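Local structure of Methylcobalamin\: coenzyme M methyltransferase (Methanosarcina mazei, 4AY7) at residues A[33-38]-A[325-330]; A[244-249]-A[265-270]; A[290-295]-A[319-324]. The protein catalyses transfer of a methyl group from a methylated corrinoid to coenzyme M, a zinc-dependent reaction of methanogenesis. All blocks are in the same frame, centred on the assembly; numbering follows the deposited sequence.

Contact 1 (A[33-38]-A[325-330]); sequences VCSVTQ and CGIAPM. With ZN (zinc ion), chain C.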
ATOM      1  N   VAL A  33     -10.655  -3.275  11.168  1.00 20.88           N
ATOM      2  CA  VAL A  33      -9.338  -3.896  11.278  1.00 20.70           C
ATOM      3  C   VAL A  33      -9.050  -4.572   9.977  1.00 21.95           C
ATOM      4  O   VAL A  33      -9.795  -5.447   9.547  1.00 22.51           O
ATOM      5  CB  VAL A  33      -9.189  -4.835  12.465  1.00 21.76           C
ATOM      6  CG1 VAL A  33     -10.304  -5.900  12.497  1.00 22.77           C
ATOM      7  CG2 VAL A  33      -7.782  -5.402  12.536  1.00 21.40           C
ATOM      8  N   CYS A  34      -7.996  -4.108   9.345  1.00 21.26           N
ATOM      9  CA  CYS A  34      -7.598  -4.708   8.047  1.00 22.87           C
ATOM     10  C   CYS A  34      -6.189  -4.341   7.714  1.00 23.20           C
ATOM     11  O   CYS A  34      -5.511  -3.744   8.547  1.00 24.79           O
ATOM     12  CB  CYS A  34      -8.530  -4.273   6.949  1.00 23.01           C
ATOM     13  SG  CYS A  34      -8.345  -2.577   6.527  1.00 25.37           S
ATOM     14  N   SER A  35      -5.716  -4.758   6.527  1.00 23.24           N
ATOM     15  CA  SER A  35      -4.396  -4.331   6.036  1.00 22.96           C
ATOM     16  C   SER A  35      -4.528  -3.626   4.728  1.00 22.39           C
ATOM     17  O   SER A  35      -5.291  -4.075   3.849  1.00 22.84           O
ATOM     18  CB  SER A  35      -3.479  -5.556   5.920  1.00 23.37           C
ATOM     19  OG  SER A  35      -2.166  -5.100   5.644  1.00 24.71           O
ATOM     20  N   VAL A  36      -3.812  -2.519   4.588  1.00 21.24           N
ATOM     21  CA  VAL A  36      -3.738  -1.773   3.375  1.00 22.77           C
ATOM     22  C   VAL A  36      -2.392  -2.097   2.728  1.00 22.44           C
ATOM     23  O   VAL A  36      -2.136  -1.689   1.619  1.00 21.35           O
ATOM     24  CB  VAL A  36      -3.964  -0.242   3.548  1.00 22.83           C
ATOM     25  CG1 VAL A  36      -5.332   0.023   4.167  1.00 25.09           C
ATOM     26  CG2 VAL A  36      -2.900   0.396   4.459  1.00 24.57           C
ATOM     27  N   THR A  37      -1.563  -2.881   3.397  1.00 21.37           N
ATOM     28  CA  THR A  37      -0.259  -3.215   2.891  1.00 21.31           C
ATOM     29  C   THR A  37      -0.314  -4.736   2.561  1.00 21.08           C
ATOM     30  O   THR A  37      -1.305  -5.388   2.846  1.00 21.43           O
ATOM     31  CB  THR A  37       0.781  -2.934   3.983  1.00 22.14           C
ATOM     32  OG1 THR A  37       0.373  -3.607   5.183  1.00 23.64           O
ATOM     33  CG2 THR A  37       0.846  -1.391   4.275  1.00 23.47           C
ATOM     34  N   GLN A  38       0.739  -5.314   2.034  1.00 19.84           N
ATOM     35  CA  GLN A  38       0.610  -6.659   1.454  1.00 20.47           C
ATOM     36  C   GLN A  38       0.259  -7.732   2.534  1.00 20.58           C
ATOM     37  O   GLN A  38       0.759  -7.683   3.678  1.00 19.81           O
ATOM     38  CB  GLN A  38       1.873  -7.012   0.616  1.00 21.02           C
ATOM     39  CG  GLN A  38       2.975  -7.776   1.323  1.00 20.89           C
ATOM     40  CD  GLN A  38       2.702  -9.281   1.395  1.00 21.23           C
ATOM     41  OE1 GLN A  38       2.079  -9.817   0.470  1.00 21.74           O
ATOM     42  NE2 GLN A  38       3.065  -9.941   2.525  1.00 19.73           N
ATOM     43  N   CYS A 325       3.480  -2.018   8.225  1.00 26.46           N
ATOM     44  CA  CYS A 325       4.123  -2.157   6.924  1.00 27.42           C
ATOM     45  C   CYS A 325       3.547  -3.435   6.321  1.00 25.17           C
ATOM     46  O   CYS A 325       2.613  -4.007   6.880  1.00 21.96           O
ATOM     47  CB  CYS A 325       5.660  -2.197   7.047  1.00 30.72           C
ATOM     48  SG  CYS A 325       6.370  -1.911   5.412  1.00 40.53           S
ATOM     49  N   GLY A 326       4.038  -3.865   5.163  1.00 24.12           N
ATOM     50  CA  GLY A 326       3.592  -5.175   4.643  1.00 23.72           C
ATOM     51  C   GLY A 326       3.818  -6.263   5.715  1.00 23.71           C
ATOM     52  O   GLY A 326       4.768  -6.211   6.522  1.00 23.20           O
ATOM     53  N   ILE A 327       2.923  -7.237   5.748  1.00 22.80           N
ATOM     54  CA  ILE A 327       3.059  -8.356   6.670  1.00 22.50           C
ATOM     55  C   ILE A 327       4.267  -9.163   6.245  1.00 23.06           C
ATOM     56  O   ILE A 327       4.449  -9.481   5.016  1.00 22.56           O
ATOM     57  CB  ILE A 327       1.774  -9.191   6.618  1.00 22.81           C
ATOM     58  CG1 ILE A 327       0.568  -8.290   6.970  1.00 22.66           C
ATOM     59  CG2 ILE A 327       1.863 -10.404   7.566  1.00 22.11           C
ATOM     60  CD1 ILE A 327      -0.788  -9.019   7.147  1.00 22.76           C
ATOM     61  N   ALA A 328       5.148  -9.483   7.173  1.00 22.84           N
ATOM     62  CA  ALA A 328       6.270 -10.363   6.804  1.00 23.88           C
ATOM     63  C   ALA A 328       5.699 -11.748   6.352  1.00 23.88           C
ATOM     64  O   ALA A 328       4.740 -12.273   6.957  1.00 24.08           O
ATOM     65  CB  ALA A 328       7.246 -10.552   7.970  1.00 24.05           C
ATOM     66  N   PRO A 329       6.277 -12.314   5.302  1.00 23.68           N
ATOM     67  CA  PRO A 329       5.754 -13.563   4.778  1.00 24.57           C
ATOM     68  C   PRO A 329       5.748 -14.718   5.790  1.00 25.08           C
ATOM     69  O   PRO A 329       4.856 -15.566   5.720  1.00 25.81           O
ATOM     70  CB  PRO A 329       6.669 -13.859   3.610  1.00 25.10           C
ATOM     71  CG  PRO A 329       7.145 -12.524   3.136  1.00 24.78           C
ATOM     72  CD  PRO A 329       7.178 -11.628   4.341  1.00 24.68           C
ATOM     73  N   MET A 330       6.689 -14.766   6.721  1.00 25.38           N
ATOM     74  CA  MET A 330       6.685 -15.829   7.728  1.00 26.58           C
ATOM     75  C   MET A 330       5.836 -15.545   8.959  1.00 25.98           C
ATOM     76  O   MET A 330       5.881 -16.319   9.932  1.00 25.89           O
ATOM     77  CB  MET A 330       8.107 -16.188   8.161  1.00 28.02           C
ATOM     78  CG  MET A 330       8.883 -16.826   7.036  1.00 30.59           C
ATOM     79  SD  MET A 330       8.217 -18.429   6.486  1.00 30.81           S
ATOM     80  CE  MET A 330       8.441 -19.607   7.815  1.00 30.95           C
TER
HETATM   81 ZN    ZN C 500       6.568   0.554   4.877  1.00 46.90          ZN

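Contact 2 (A[244-249]-A[265-270]); sequences VLHICG and GLSVEE. With ZN (zinc ion), chain C.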
ATOM      1  N   VAL A 244      -5.111   5.960   0.103  1.00 17.05           N
ATOM      2  CA  VAL A 244      -4.257   5.847   1.269  1.00 16.66           C
ATOM      3  C   VAL A 244      -2.796   5.922   0.817  1.00 16.56           C
ATOM      4  O   VAL A 244      -2.392   5.275  -0.158  1.00 17.14           O
ATOM      5  CB  VAL A 244      -4.529   4.518   2.046  1.00 16.71           C
ATOM      6  CG1 VAL A 244      -3.585   4.337   3.224  1.00 16.02           C
ATOM      7  CG2 VAL A 244      -5.940   4.487   2.620  1.00 16.93           C
ATOM      8  N   LEU A 245      -1.985   6.682   1.533  1.00 16.53           N
ATOM      9  CA  LEU A 245      -0.576   6.833   1.245  1.00 16.35           C
ATOM     10  C   LEU A 245       0.224   6.164   2.364  1.00 16.60           C
ATOM     11  O   LEU A 245       0.102   6.532   3.533  1.00 16.09           O
ATOM     12  CB  LEU A 245      -0.210   8.304   1.169  1.00 16.75           C
ATOM     13  CG  LEU A 245       1.241   8.634   1.139  1.00 16.95           C
ATOM     14  CD1 LEU A 245       1.762   8.121  -0.220  1.00 17.14           C
ATOM     15  CD2 LEU A 245       1.440  10.131   1.177  1.00 17.72           C
ATOM     16  N   HIS A 246       1.069   5.227   1.967  1.00 16.64           N
ATOM     17  CA  HIS A 246       1.956   4.560   2.894  1.00 17.65           C
ATOM     18  C   HIS A 246       3.390   4.900   2.584  1.00 18.55           C
ATOM     19  O   HIS A 246       3.847   4.591   1.447  1.00 18.65           O
ATOM     20  CB  HIS A 246       1.711   3.082   2.844  1.00 18.47           C
ATOM     21  CG  HIS A 246       2.720   2.314   3.658  1.00 20.49           C
ATOM     22  ND1 HIS A 246       2.563   2.080   4.945  1.00 20.48           N
ATOM     23  CD2 HIS A 246       3.968   1.798   3.325  1.00 23.05           C
ATOM     24  CE1 HIS A 246       3.656   1.497   5.462  1.00 21.64           C
ATOM     25  NE2 HIS A 246       4.487   1.260   4.473  1.00 24.47           N
ATOM     26  N   ILE A 247       4.129   5.487   3.514  1.00 19.23           N
ATOM     27  CA  ILE A 247       5.549   5.803   3.251  1.00 20.63           C
ATOM     28  C   ILE A 247       6.293   5.208   4.412  1.00 22.48           C
ATOM     29  O   ILE A 247       6.001   5.521   5.577  1.00 21.48           O
ATOM     30  CB  ILE A 247       5.877   7.306   3.105  1.00 20.21           C
ATOM     31  CG1 ILE A 247       5.214   7.903   1.851  1.00 20.11           C
ATOM     32  CG2 ILE A 247       7.399   7.583   3.008  1.00 20.45           C
ATOM     33  CD1 ILE A 247       5.486   9.423   1.673  1.00 20.86           C
ATOM     34  N   CYS A 248       7.163   4.250   4.091  1.00 24.81           N
ATOM     35  CA  CYS A 248       7.836   3.455   5.109  1.00 28.49           C
ATOM     36  C   CYS A 248       8.845   4.384   5.767  1.00 27.79           C
ATOM     37  O   CYS A 248       9.315   5.338   5.152  1.00 29.71           O
ATOM     38  CB  CYS A 248       8.711   2.333   4.474  1.00 31.81           C
ATOM     39  SG  CYS A 248       7.976   1.412   3.122  1.00 39.45           S
ATOM     40  N   GLY A 249       9.286   4.015   6.945  1.00 28.30           N
ATOM     41  CA  GLY A 249      10.470   4.656   7.505  1.00 29.92           C
ATOM     42  C   GLY A 249      10.125   5.757   8.505  1.00 29.24           C
ATOM     43  O   GLY A 249       8.975   5.909   8.897  1.00 27.08           O
ATOM     44  N   GLY A 265      -6.413   8.649   3.943  1.00 18.21           N
ATOM     45  CA  GLY A 265      -5.647   8.030   5.000  1.00 17.94           C
ATOM     46  C   GLY A 265      -4.171   8.051   4.752  1.00 17.59           C
ATOM     47  O   GLY A 265      -3.687   7.972   3.576  1.00 16.84           O
ATOM     48  N   LEU A 266      -3.456   8.109   5.863  1.00 17.12           N
ATOM     49  CA  LEU A 266      -2.062   7.870   5.923  1.00 17.33           C
ATOM     50  C   LEU A 266      -1.688   6.600   6.719  1.00 17.84           C
ATOM     51  O   LEU A 266      -2.099   6.373   7.828  1.00 18.46           O
ATOM     52  CB  LEU A 266      -1.314   9.076   6.485  1.00 17.22           C
ATOM     53  CG  LEU A 266      -1.574  10.389   5.827  1.00 17.64           C
ATOM     54  CD1 LEU A 266      -0.818  11.439   6.612  1.00 18.34           C
ATOM     55  CD2 LEU A 266      -1.126  10.379   4.368  1.00 17.07           C
ATOM     56  N   SER A 267      -0.917   5.730   6.079  1.00 18.69           N
ATOM     57  CA  SER A 267      -0.497   4.425   6.682  1.00 19.24           C
ATOM     58  C   SER A 267       0.917   4.624   7.091  1.00 20.14           C
ATOM     59  O   SER A 267       1.793   4.907   6.243  1.00 21.91           O
ATOM     60  CB  SER A 267      -0.632   3.306   5.696  1.00 19.74           C
ATOM     61  OG  SER A 267       0.058   2.136   6.094  1.00 20.50           O
ATOM     62  N   VAL A 268       1.183   4.365   8.369  1.00 21.22           N
ATOM     63  CA  VAL A 268       2.458   4.644   8.975  1.00 23.53           C
ATOM     64  C   VAL A 268       2.958   3.450   9.838  1.00 23.96           C
ATOM     65  O   VAL A 268       2.177   2.640  10.302  1.00 22.82           O
ATOM     66  CB  VAL A 268       2.393   5.802   9.979  1.00 24.20           C
ATOM     67  CG1 VAL A 268       2.065   7.082   9.236  1.00 24.86           C
ATOM     68  CG2 VAL A 268       1.349   5.499  11.082  1.00 24.23           C
ATOM     69  N   GLU A 269       4.260   3.401   9.977  1.00 25.78           N
ATOM     70  CA  GLU A 269       4.916   2.375  10.752  1.00 30.80           C
ATOM     71  C   GLU A 269       4.961   2.794  12.194  1.00 28.84           C
ATOM     72  O   GLU A 269       4.924   3.960  12.541  1.00 26.20           O
ATOM     73  CB  GLU A 269       6.360   2.218  10.274  1.00 33.77           C
ATOM     74  CG  GLU A 269       6.524   1.444   8.995  1.00 39.77           C
ATOM     75  CD  GLU A 269       7.943   0.875   8.864  1.00 45.38           C
ATOM     76  OE1 GLU A 269       8.814   1.624   8.367  1.00 40.85           O
ATOM     77  OE2 GLU A 269       8.161  -0.321   9.262  1.00 54.75           O
ATOM     78  N   GLU A 270       5.147   1.793  13.023  1.00 31.33           N
ATOM     79  CA  GLU A 270       5.305   1.925  14.457  1.00 33.96           C
ATOM     80  C   GLU A 270       6.492   2.831  14.836  1.00 33.29           C
ATOM     81  O   GLU A 270       6.487   3.482  15.858  1.00 32.30           O
ATOM     82  CB  GLU A 270       5.579   0.469  14.945  1.00 36.18           C
ATOM     83  CG  GLU A 270       5.643   0.251  16.434  1.00 40.64           C
ATOM     84  CD  GLU A 270       6.965   0.717  16.999  1.00 44.03           C
ATOM     85  OE1 GLU A 270       7.988   0.421  16.319  1.00 43.77           O
ATOM     86  OE2 GLU A 270       6.957   1.424  18.064  1.00 45.82           O
TER
HETATM   87 ZN    ZN C 500       6.568   0.554   4.877  1.00 46.90          ZN
HETATM   88  O   HOH W   1       6.337   5.042   8.308  1.00 24.60           O

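Contact 3 (A[290-295]-A[319-324]); sequences GNVSSP and DVLAPG. With MG (magnesium ion), chain D.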
ATOM      1  N   GLY A 290      -2.873   2.060  10.801  1.00 18.68           N
ATOM      2  CA  GLY A 290      -1.694   1.367  11.370  1.00 18.50           C
ATOM      3  C   GLY A 290      -1.968   0.845  12.753  1.00 18.66           C
ATOM      4  O   GLY A 290      -3.113   0.604  13.059  1.00 18.41           O
ATOM      5  N   ASN A 291      -0.953   0.667  13.608  1.00 19.35           N
ATOM      6  CA  ASN A 291       0.477   0.883  13.318  1.00 20.35           C
ATOM      7  C   ASN A 291       1.352  -0.254  13.875  1.00 21.26           C
ATOM      8  O   ASN A 291       2.481  -0.010  14.377  1.00 22.39           O
ATOM      9  CB  ASN A 291       0.925   2.193  13.944  1.00 21.38           C
ATOM     10  CG  ASN A 291       0.717   2.211  15.438  1.00 23.11           C
ATOM     11  OD1 ASN A 291       0.144   1.272  15.989  1.00 23.44           O
ATOM     12  ND2 ASN A 291       1.145   3.274  16.091  1.00 22.74           N
ATOM     13  N   VAL A 292       0.826  -1.475  13.865  1.00 20.36           N
ATOM     14  CA  VAL A 292       1.430  -2.502  14.656  1.00 20.63           C
ATOM     15  C   VAL A 292       2.659  -3.007  13.867  1.00 20.64           C
ATOM     16  O   VAL A 292       2.569  -3.306  12.652  1.00 21.50           O
ATOM     17  CB  VAL A 292       0.418  -3.640  15.069  1.00 20.54           C
ATOM     18  CG1 VAL A 292       1.164  -4.703  15.925  1.00 21.66           C
ATOM     19  CG2 VAL A 292      -0.795  -3.062  15.847  1.00 20.92           C
ATOM     20  N   SER A 293       3.813  -3.070  14.551  1.00 21.40           N
ATOM     21  CA  SER A 293       5.085  -3.284  13.854  1.00 22.45           C
ATOM     22  C   SER A 293       5.070  -4.621  13.133  1.00 22.37           C
ATOM     23  O   SER A 293       4.959  -5.664  13.755  1.00 21.55           O
ATOM     24  CB  SER A 293       6.195  -3.379  14.856  1.00 23.74           C
ATOM     25  OG  SER A 293       7.443  -3.695  14.245  1.00 22.96           O
ATOM     26  N   SER A 294       5.230  -4.607  11.830  1.00 22.14           N
ATOM     27  CA  SER A 294       5.326  -5.899  11.105  1.00 24.15           C
ATOM     28  C   SER A 294       6.564  -6.765  11.490  1.00 24.82           C
ATOM     29  O   SER A 294       6.416  -7.929  11.764  1.00 24.86           O
ATOM     30  CB  SER A 294       5.300  -5.707   9.575  1.00 23.93           C
ATOM     31  OG  SER A 294       3.982  -5.228   9.229  1.00 25.68           O
ATOM     32  N   PRO A 295       7.770  -6.180  11.470  1.00 26.63           N
ATOM     33  CA  PRO A 295       8.952  -6.994  11.783  1.00 28.01           C
ATOM     34  C   PRO A 295       9.145  -7.327  13.252  1.00 28.76           C
ATOM     35  O   PRO A 295       9.695  -8.409  13.548  1.00 28.71           O
ATOM     36  CB  PRO A 295      10.127  -6.134  11.221  1.00 28.62           C
ATOM     37  CG  PRO A 295       9.627  -4.714  11.367  1.00 28.41           C
ATOM     38  CD  PRO A 295       8.146  -4.809  11.016  1.00 27.64           C
ATOM     39  N   ASP A 319      -7.481   5.287  13.215  1.00 17.67           N
ATOM     40  CA  ASP A 319      -8.712   5.271  12.494  1.00 18.23           C
ATOM     41  C   ASP A 319      -9.060   3.947  11.878  1.00 17.68           C
ATOM     42  O   ASP A 319     -10.239   3.602  11.718  1.00 17.72           O
ATOM     43  CB  ASP A 319      -8.706   6.399  11.489  1.00 19.21           C
ATOM     44  CG  ASP A 319      -8.506   7.740  12.155  1.00 20.12           C
ATOM     45  OD1 ASP A 319      -9.429   8.122  12.887  1.00 21.04           O
ATOM     46  OD2 ASP A 319      -7.434   8.373  12.073  1.00 19.74           O
ATOM     47  N   VAL A 320      -8.040   3.252  11.432  1.00 17.82           N
ATOM     48  CA  VAL A 320      -8.112   1.915  10.859  1.00 17.44           C
ATOM     49  C   VAL A 320      -6.959   1.095  11.460  1.00 17.82           C
ATOM     50  O   VAL A 320      -5.776   1.482  11.318  1.00 17.90           O
ATOM     51  CB  VAL A 320      -7.981   1.881   9.334  1.00 17.19           C
ATOM     52  CG1 VAL A 320      -7.824   0.422   8.854  1.00 16.78           C
ATOM     53  CG2 VAL A 320      -9.190   2.595   8.634  1.00 17.03           C
ATOM     54  N   LEU A 321      -7.303   0.063  12.207  1.00 17.34           N
ATOM     55  CA  LEU A 321      -6.259  -0.745  12.891  1.00 17.32           C
ATOM     56  C   LEU A 321      -5.651  -1.672  11.851  1.00 17.44           C
ATOM     57  O   LEU A 321      -6.381  -2.405  11.129  1.00 17.69           O
ATOM     58  CB  LEU A 321      -6.827  -1.548  14.012  1.00 17.27           C
ATOM     59  CG  LEU A 321      -5.932  -2.513  14.795  1.00 17.29           C
ATOM     60  CD1 LEU A 321      -4.815  -1.695  15.411  1.00 17.27           C
ATOM     61  CD2 LEU A 321      -6.635  -3.414  15.818  1.00 17.55           C
ATOM     62  N   ALA A 322      -4.326  -1.644  11.766  1.00 17.49           N
ATOM     63  CA  ALA A 322      -3.628  -2.390  10.682  1.00 17.60           C
ATOM     64  C   ALA A 322      -2.157  -2.588  11.006  1.00 18.09           C
ATOM     65  O   ALA A 322      -1.623  -1.881  11.834  1.00 17.46           O
ATOM     66  CB  ALA A 322      -3.782  -1.641   9.336  1.00 17.50           C
ATOM     67  N   PRO A 323      -1.461  -3.514  10.255  1.00 19.06           N
ATOM     68  CA  PRO A 323      -0.015  -3.620  10.345  1.00 18.93           C
ATOM     69  C   PRO A 323       0.629  -2.274   9.942  1.00 19.14           C
ATOM     70  O   PRO A 323       0.127  -1.577   9.060  1.00 18.78           O
ATOM     71  CB  PRO A 323       0.313  -4.726   9.340  1.00 19.82           C
ATOM     72  CG  PRO A 323      -0.959  -5.533   9.261  1.00 20.34           C
ATOM     73  CD  PRO A 323      -2.040  -4.524   9.351  1.00 19.75           C
ATOM     74  N   GLY A 324       1.785  -1.974  10.492  1.00 20.07           N
ATOM     75  CA  GLY A 324       2.487  -0.800  10.107  1.00 22.53           C
ATOM     76  C   GLY A 324       3.100  -0.848   8.708  1.00 23.80           C
ATOM     77  O   GLY A 324       3.270   0.159   8.095  1.00 25.76           O
TER
HETATM   78 MG    MG D 600     -10.828   9.022  14.311  1.00 44.28          MG
HETATM   79  O   HOH W   2     -12.249   7.582  14.171  1.00 44.84           O
HETATM   80  O   HOH W   3      -9.968   8.660  16.175  1.00 26.72           O

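Contact 1 (A[33-38]-A[325-330])
Q38 and I327 exchange two hydrogen bonds. The backbone N of I327 donates to Q38 O at 3.0 Å, and the side-chain NE2 of Q38 donates to I327 O at 2.9 Å. The second bond is well formed: NE2 lies in the carbonyl plane of I327 on a lone pair, and I327 O lies in the amide plane of Q38. A bend at chi2 (81°) turns CD back so that the amide can meet I327, and OE1 accepts from G40 N, so the amide is fixed at both ends. Glutamine suits a place that needs a donor and an acceptor on one flat group. CG1 of I327 rests against Q38 O at 3.4 Å, an apolar flank to that bonded carbonyl.

Nearer the zinc, T37 OG1 donates to C325 O at 2.8 Å, standing well above the carbonyl plane. S294 OG, bonded mainly to G326 O, gives the same oxygen a weak second bond. S35 OG in turn donates to T37 O at 2.9 Å and so steadies the backbone that presents T37. G326 passes close to Q38, where a beta carbon would crowd Q38 CG.

The CB of C325 points away from the 33-38 loop, and with SG anti to the backbone N (chi1 -165°) the sulfur meets the zinc ion at 2.5 Å, alongside H246 and C248. Q38 also belongs to the site that binds coenzyme M. The loop of this TIM barrel that supplies a zinc thiolate is therefore tied by directional polar bonds to the loop carrying a substrate-binding amide, which probably helps hold the metal and substrate sites in a fixed relation.

Contact 2 (A[244-249]-A[265-270])
G265 O accepts from L245 N at 3.0 Å, beginning the parallel pairing of strands 242-246 and 265-267. Glycine fits here because a beta carbon would press on V244 CG2. L266 shares a sheet face with L245; the two lie side by side, with L266 CD2 3.9 Å from L245 CB, and both reach M258.

S267 faces the barrel interior with H246. Its N donates to L245 O at 2.9 Å, while OG, anti to the backbone N (chi1 165°), accepts from H246 ND1 at 2.8 Å. That bond, tilted from the imidazole plane, fixes the ring's rotation and leaves NE2 directed at the zinc ion, 2.2 Å away. The strands and helix 252-259 form a right-handed beta-alpha-beta unit of the TIM barrel, with zinc ligands H246 and C248 at the C-terminal end of its first strand.

The backbone N of E269 donates to a water that also binds I247 O and G249 O. E269 OE1 accepts from G249 N at 2.8 Å through its anti lone pair, and OE2 salt-bridges K271. An alanine here would probably leave G249 N and the K271 ammonium without these mates and hold the turn at G249 less firmly.

Contact 3 (A[290-295]-A[319-324])
V292 O accepts from G324 N at 2.7 Å, the donor standing 37° above the carbonyl plane. This bond ends the pairing of two neighbouring parallel strands of the TIM barrel, 287-292 and 320-323, which are linked along the chain by helices 294-298 and 303-315. Glycine suits G324, since a beta carbon would come close to V292 O and N291 O.

At the other end of the pairing G290 N donates to V320 O at 3.0 Å, nearly in line with the carbonyl. G290 O then accepts from A322 N at 2.9 Å, with the donor well above its plane. G290 has phi/psi of 147°/-154°, a conformation in which a beta carbon would collide with the carbonyl oxygen of the residue before, and a cis peptide bond follows it; only glycine is at ease here. The bond from V292 N to A322 O is less certain, because that oxygen sits too close to a neighbour in the model.

Side chains add a lighter apolar layer. L321 CD1 lies 3.7 Å from G290 O and approaches V292 CG2, on the side where helix 333-346 packs through L339 and R343. The methyl of A322 turns to the other face, near G290 N.

S293 is the N-cap of helix 294-298, and the next residue's S294 OG touches P323 CB at 3.7 Å while bonding to G326 O, which ties the helix start to the loop after the strand. Before strand 320-323, D319 OD2 holds K279 in a salt bridge and accepts from L288 N, while OD1 binds the magnesium ion at 2.2 Å, with two waters completing the ligands seen.

How the contacts relate
All three contacts are buried, and they differ in what holds them. Contacts 2 and 3 are parallel strand pairings in one sheet, joined because strands 265-267 and 287-292 are neighbours in it; H246 CE1 of contact 2 also packs against G324 O of contact 3. Contact 1 joins two loops through side-chain and backbone bonds without a strand ladder. Its 33-38 segment pairs with L321 of contact 3 through C34 N and with E76 through V33, bridging the gap between the sheet's outermost strands. The metals mark opposite strand ends: contacts 1 and 2 share the zinc, held by thiolates and a histidine beyond the C-terminal ends, whereas contact 3 has the magnesium, with a carboxylate and waters, at the N-terminal side of strand 320-323.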